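Local structure of insecticidal protein (Brevibacillus laterosporus, 7ML9) at residues Q58-S61 with G67-F70; T72-V77 with W228-G233. The protein is an insecticidal toxin active against the western corn rootworm and probably acts by forming beta-barrel pores in target membranes. All coordinates share one frame; numbering follows the deposited sequence.

Interaction 1. Residues Q58-S61 with G67-F70; sequences QQFS and GIVF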
loop_
_atom_site.group_PDB
_atom_site.type_symbol
_atom_site.label_atom_id
_atom_site.label_comp_id
_atom_site.label_asym_id
_atom_site.label_seq_id
_atom_site.Cartn_x
_atom_site.Cartn_y
_atom_site.Cartn_z
ATOM N N GLN A 58 22.412 -4.110 35.449
ATOM C CA GLN A 58 22.791 -5.231 36.291
ATOM C C GLN A 58 21.544 -5.780 36.969
ATOM O O GLN A 58 20.664 -5.025 37.395
ATOM C CB GLN A 58 23.826 -4.806 37.328
ATOM C CG GLN A 58 24.288 -5.961 38.201
ATOM C CD GLN A 58 25.234 -5.502 39.297
ATOM O OE1 GLN A 58 24.838 -4.761 40.196
ATOM N NE2 GLN A 58 26.487 -5.931 39.218
ATOM N N GLN A 59 21.441 -7.099 37.033
ATOM C CA GLN A 59 20.302 -7.714 37.695
ATOM C C GLN A 59 20.766 -8.985 38.387
ATOM O O GLN A 59 21.836 -9.528 38.089
ATOM C CB GLN A 59 19.149 -7.997 36.707
ATOM C CG GLN A 59 19.441 -9.048 35.656
ATOM C CD GLN A 59 18.365 -9.114 34.553
ATOM O OE1 GLN A 59 17.182 -9.339 34.826
ATOM N NE2 GLN A 59 18.788 -8.942 33.309
ATOM N N PHE A 60 19.952 -9.447 39.333
ATOM C CA PHE A 60 20.242 -10.668 40.064
ATOM C C PHE A 60 19.014 -11.558 40.042
ATOM O O PHE A 60 17.895 -11.107 39.800
ATOM C CB PHE A 60 20.685 -10.398 41.523
ATOM C CG PHE A 60 19.607 -9.802 42.399
ATOM C CD1 PHE A 60 18.673 -10.611 43.037
ATOM C CD2 PHE A 60 19.545 -8.434 42.601
ATOM C CE1 PHE A 60 17.691 -10.063 43.843
ATOM C CE2 PHE A 60 18.564 -7.881 43.403
ATOM C CZ PHE A 60 17.638 -8.695 44.024
ATOM N N SER A 61 19.238 -12.837 40.297
ATOM C CA SER A 61 18.132 -13.775 40.260
ATOM C C SER A 61 18.535 -15.006 41.054
ATOM O O SER A 61 19.710 -15.381 41.090
ATOM C CB SER A 61 17.773 -14.134 38.814
ATOM O OG SER A 61 17.238 -15.439 38.725
ATOM N N GLY A 67 21.918 -20.728 43.569
ATOM C CA GLY A 67 21.879 -19.594 44.469
ATOM C C GLY A 67 21.664 -18.292 43.721
ATOM O O GLY A 67 21.233 -18.269 42.563
ATOM N N ILE A 68 21.967 -17.185 44.402
ATOM C CA ILE A 68 21.825 -15.873 43.785
ATOM C C ILE A 68 22.888 -15.711 42.711
ATOM O O ILE A 68 24.081 -15.946 42.946
ATOM C CB ILE A 68 21.912 -14.754 44.833
ATOM C CG1 ILE A 68 20.864 -14.964 45.933
ATOM C CG2 ILE A 68 21.719 -13.393 44.170
ATOM C CD1 ILE A 68 19.420 -14.825 45.467
ATOM N N VAL A 69 22.453 -15.335 41.515
ATOM C CA VAL A 69 23.327 -15.191 40.361
ATOM C C VAL A 69 23.159 -13.775 39.834
ATOM O O VAL A 69 22.071 -13.194 39.911
ATOM C CB VAL A 69 23.003 -16.232 39.263
ATOM C CG1 VAL A 69 24.014 -16.160 38.147
ATOM C CG2 VAL A 69 22.971 -17.621 39.846
ATOM N N PHE A 70 24.242 -13.218 39.306
ATOM C CA PHE A 70 24.227 -11.858 38.795
ATOM C C PHE A 70 24.461 -11.844 37.291
ATOM O O PHE A 70 25.220 -12.662 36.755
ATOM C CB PHE A 70 25.274 -10.995 39.504
ATOM C CG PHE A 70 24.781 -10.398 40.788
ATOM C CD1 PHE A 70 24.158 -9.159 40.798
ATOM C CD2 PHE A 70 24.917 -11.083 41.985
ATOM C CE1 PHE A 70 23.694 -8.605 41.977
ATOM C CE2 PHE A 70 24.451 -10.535 43.169
ATOM C CZ PHE A 70 23.837 -9.295 43.164
#
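Ser61 and Val69 form the hydrogen-bonded antiparallel pair. Ser61 N donates to Val69 O at 2.9 Å, somewhat bent (145° at the hydrogen). Val69 N returns a straighter bond to Ser61 O at 2.8 Å. Next along is the non-hydrogen-bonded pair of Phe60 and Phe70. Their CA atoms are 4.3 Å apart. Two CA-H...O contacts flank them: Phe60 CA lies 3.1 Å from Val69 O, and Phe70 CA lies 3.4 Å from Gln59 O.

The apolar contact is on the face that carries the two phenylalanines. Phe60 CB sits over one face of the Phe70 ring, 3.7 Å from its centroid, in a CH-pi contact. Phe60 CG lies between the backbone N and the carbonyl carbon (chi1 66°), and the ring leads away from residues 67-70. The two rings are oblique, with planes 52° apart. Ile68 CG2 touches Phe60 CB. Gln58 CG and CD come up to Phe70 CD1, while Gln58 NE2 is hydrogen-bonded to Thr72 OG1.

On the other face, Ser61 OG is hydrogen-bonded to Asn51, and Val69 packs on Phe52. Strands 59-63 and 69-71 make a short, two-stranded beta hairpin.

Interaction 2. Residues T72-V77 with W228-G233; sequences TPPKNV and WRVSPG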
loop_
_atom_site.group_PDB
_atom_site.type_symbol
_atom_site.label_atom_id
_atom_site.label_comp_id
_atom_site.label_asym_id
_atom_site.label_seq_id
_atom_site.Cartn_x
_atom_site.Cartn_y
_atom_site.Cartn_z
ATOM N N THR A 72 25.529 -8.882 34.656
ATOM C CA THR A 72 26.031 -7.512 34.523
ATOM C C THR A 72 26.574 -7.377 33.110
ATOM O O THR A 72 27.738 -7.708 32.850
ATOM C CB THR A 72 27.128 -7.204 35.547
ATOM O OG1 THR A 72 26.796 -7.800 36.808
ATOM C CG2 THR A 72 27.304 -5.689 35.716
ATOM N N PRO A 73 25.755 -6.923 32.162
ATOM C CA PRO A 73 26.256 -6.690 30.798
ATOM C C PRO A 73 27.327 -5.610 30.790
ATOM O O PRO A 73 27.134 -4.521 31.357
ATOM C CB PRO A 73 25.000 -6.258 30.020
ATOM C CG PRO A 73 23.821 -6.786 30.859
ATOM C CD PRO A 73 24.308 -6.669 32.290
ATOM N N PRO A 74 28.475 -5.884 30.186
ATOM C CA PRO A 74 29.563 -4.899 30.159
ATOM C C PRO A 74 29.307 -3.782 29.152
ATOM O O PRO A 74 28.465 -3.890 28.256
ATOM C CB PRO A 74 30.776 -5.740 29.751
ATOM C CG PRO A 74 30.213 -6.840 28.956
ATOM C CD PRO A 74 28.841 -7.132 29.499
ATOM N N LYS A 75 30.057 -2.680 29.320
ATOM C CA LYS A 75 29.919 -1.538 28.410
ATOM C C LYS A 75 30.122 -1.969 26.971
ATOM O O LYS A 75 29.564 -1.377 26.044
ATOM C CB LYS A 75 30.938 -0.446 28.747
ATOM C CG LYS A 75 30.980 -0.038 30.202
ATOM C CD LYS A 75 29.620 0.326 30.729
ATOM C CE LYS A 75 29.668 0.523 32.240
ATOM N NZ LYS A 75 30.749 1.481 32.627
ATOM N N ASN A 76 30.918 -3.008 26.791
ATOM C CA ASN A 76 31.210 -3.584 25.495
ATOM C C ASN A 76 29.965 -3.875 24.646
ATOM O O ASN A 76 30.015 -3.808 23.407
ATOM C CB ASN A 76 31.958 -4.878 25.745
ATOM C CG ASN A 76 32.532 -5.389 24.532
ATOM O OD1 ASN A 76 33.057 -4.602 23.744
ATOM N ND2 ASN A 76 32.404 -6.695 24.296
ATOM N N VAL A 77 28.870 -4.289 25.277
ATOM C CA VAL A 77 27.696 -4.738 24.536
ATOM C C VAL A 77 26.460 -3.890 24.779
ATOM O O VAL A 77 25.434 -4.142 24.135
ATOM C CB VAL A 77 27.357 -6.218 24.827
ATOM C CG1 VAL A 77 28.540 -7.137 24.562
ATOM C CG2 VAL A 77 26.830 -6.373 26.233
ATOM N N TRP A 228 25.016 -8.563 19.714
ATOM C CA TRP A 228 26.106 -8.728 20.679
ATOM C C TRP A 228 25.524 -9.053 22.045
ATOM O O TRP A 228 24.667 -8.320 22.556
ATOM C CB TRP A 228 27.002 -7.468 20.726
ATOM C CG TRP A 228 27.858 -7.379 19.510
ATOM C CD1 TRP A 228 27.496 -6.870 18.282
ATOM C CD2 TRP A 228 29.196 -7.872 19.359
ATOM N NE1 TRP A 228 28.527 -7.025 17.391
ATOM C CE2 TRP A 228 29.581 -7.635 18.027
ATOM C CE3 TRP A 228 30.105 -8.491 20.225
ATOM C CZ2 TRP A 228 30.841 -7.985 17.542
ATOM C CZ3 TRP A 228 31.348 -8.843 19.740
ATOM C CH2 TRP A 228 31.707 -8.586 18.413
ATOM N N ARG A 229 25.995 -10.161 22.637
ATOM C CA ARG A 229 25.487 -10.663 23.904
ATOM C C ARG A 229 26.646 -11.248 24.706
ATOM O O ARG A 229 27.570 -11.827 24.135
ATOM C CB ARG A 229 24.446 -11.805 23.728
ATOM C CG ARG A 229 23.113 -11.424 23.145
ATOM C CD ARG A 229 23.101 -11.535 21.624
ATOM N NE ARG A 229 23.311 -12.892 21.157
ATOM C CZ ARG A 229 24.346 -13.256 20.414
ATOM N NH1 ARG A 229 25.260 -12.352 20.065
ATOM N NH2 ARG A 229 24.481 -14.520 20.035
ATOM N N VAL A 230 26.584 -11.131 26.024
ATOM C CA VAL A 230 27.440 -12.014 26.810
ATOM C C VAL A 230 26.730 -13.349 26.941
ATOM O O VAL A 230 25.495 -13.423 26.966
ATOM C CB VAL A 230 27.811 -11.436 28.183
ATOM C CG1 VAL A 230 28.811 -10.295 28.004
ATOM C CG2 VAL A 230 26.578 -11.007 28.960
ATOM N N SER A 231 27.525 -14.409 27.013
ATOM C CA SER A 231 27.046 -15.782 26.931
ATOM C C SER A 231 28.069 -16.683 27.613
ATOM O O SER A 231 29.203 -16.257 27.859
ATOM C CB SER A 231 26.833 -16.199 25.471
ATOM O OG SER A 231 28.056 -16.489 24.821
ATOM N N PRO A 232 27.698 -17.922 27.951
ATOM C CA PRO A 232 28.683 -18.802 28.613
ATOM C C PRO A 232 29.965 -18.966 27.816
ATOM O O PRO A 232 31.059 -18.894 28.395
ATOM C CB PRO A 232 27.916 -20.120 28.770
ATOM C CG PRO A 232 26.490 -19.673 28.935
ATOM C CD PRO A 232 26.345 -18.507 27.965
ATOM N N GLY A 233 29.868 -19.154 26.496
ATOM C CA GLY A 233 31.057 -19.263 25.667
ATOM C C GLY A 233 31.812 -17.963 25.428
ATOM O O GLY A 233 33.000 -18.013 25.091
#
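Trp228 meets Val77 through its CB, and the indole itself is not packed by residues 72-77 on either face. The indole NE1 is hydrogen-bonded to Ser84 OG. Trp228 CB lies 4.1 Å from Val77 CG1, and the two side chains cross at a slant. The pyrrolidine ring of Pro74 is met at its CD and CG atoms. Val230 CG1 is 3.5 Å from Pro74 CD and 3.8 Å from Pro74 CG, a tight fit. These two side chains run antiparallel alongside each other. Val230 holds CG1 anti to its carbonyl carbon (chi1 -72°), which brings that methyl to the proline.

Val77 CB also approaches Trp228 O, at 4.1 Å. A beta turn over Pro74 to Val77, closed by Val77 N to Pro74 O at 3.0 Å, brings both apolar residues to the end of strand 201-229.

The Arg229 side chain starts away from residues 72-77, and its NE forms a salt bridge with Asp39 of helix 28-48. Val230 N is hydrogen-bonded to Glu40 OE2 of that helix, and Trp228 O to Arg82 NH1. Between the segments the contact is van der Waals in kind, so it rests on shape and on burial of Val77 and Val230. Trp228 O and Val230 N take their polar partners, Arg82 and Glu40, from neighbouring parts of the fold.

In the fold
Interaction 1 lies at the surface, and interaction 2 is mostly buried. Both are at the same end of the elongated molecule, with centres about 15 Å apart. They follow each other along the chain. The hairpin of interaction 1 runs on into the loop that packs in interaction 2, and the bond from Gln58 to Thr72 ties the two contacts. Interaction 1 joins segments close in sequence and combines backbone bonds with aromatic packing. Interaction 2 joins parts 151 residues apart by van der Waals contact, without hydrogen bonds between the segments. It sets the loop against the end of the long strand 201-229, which belongs to the main sheet; the hairpin is a separate small sheet.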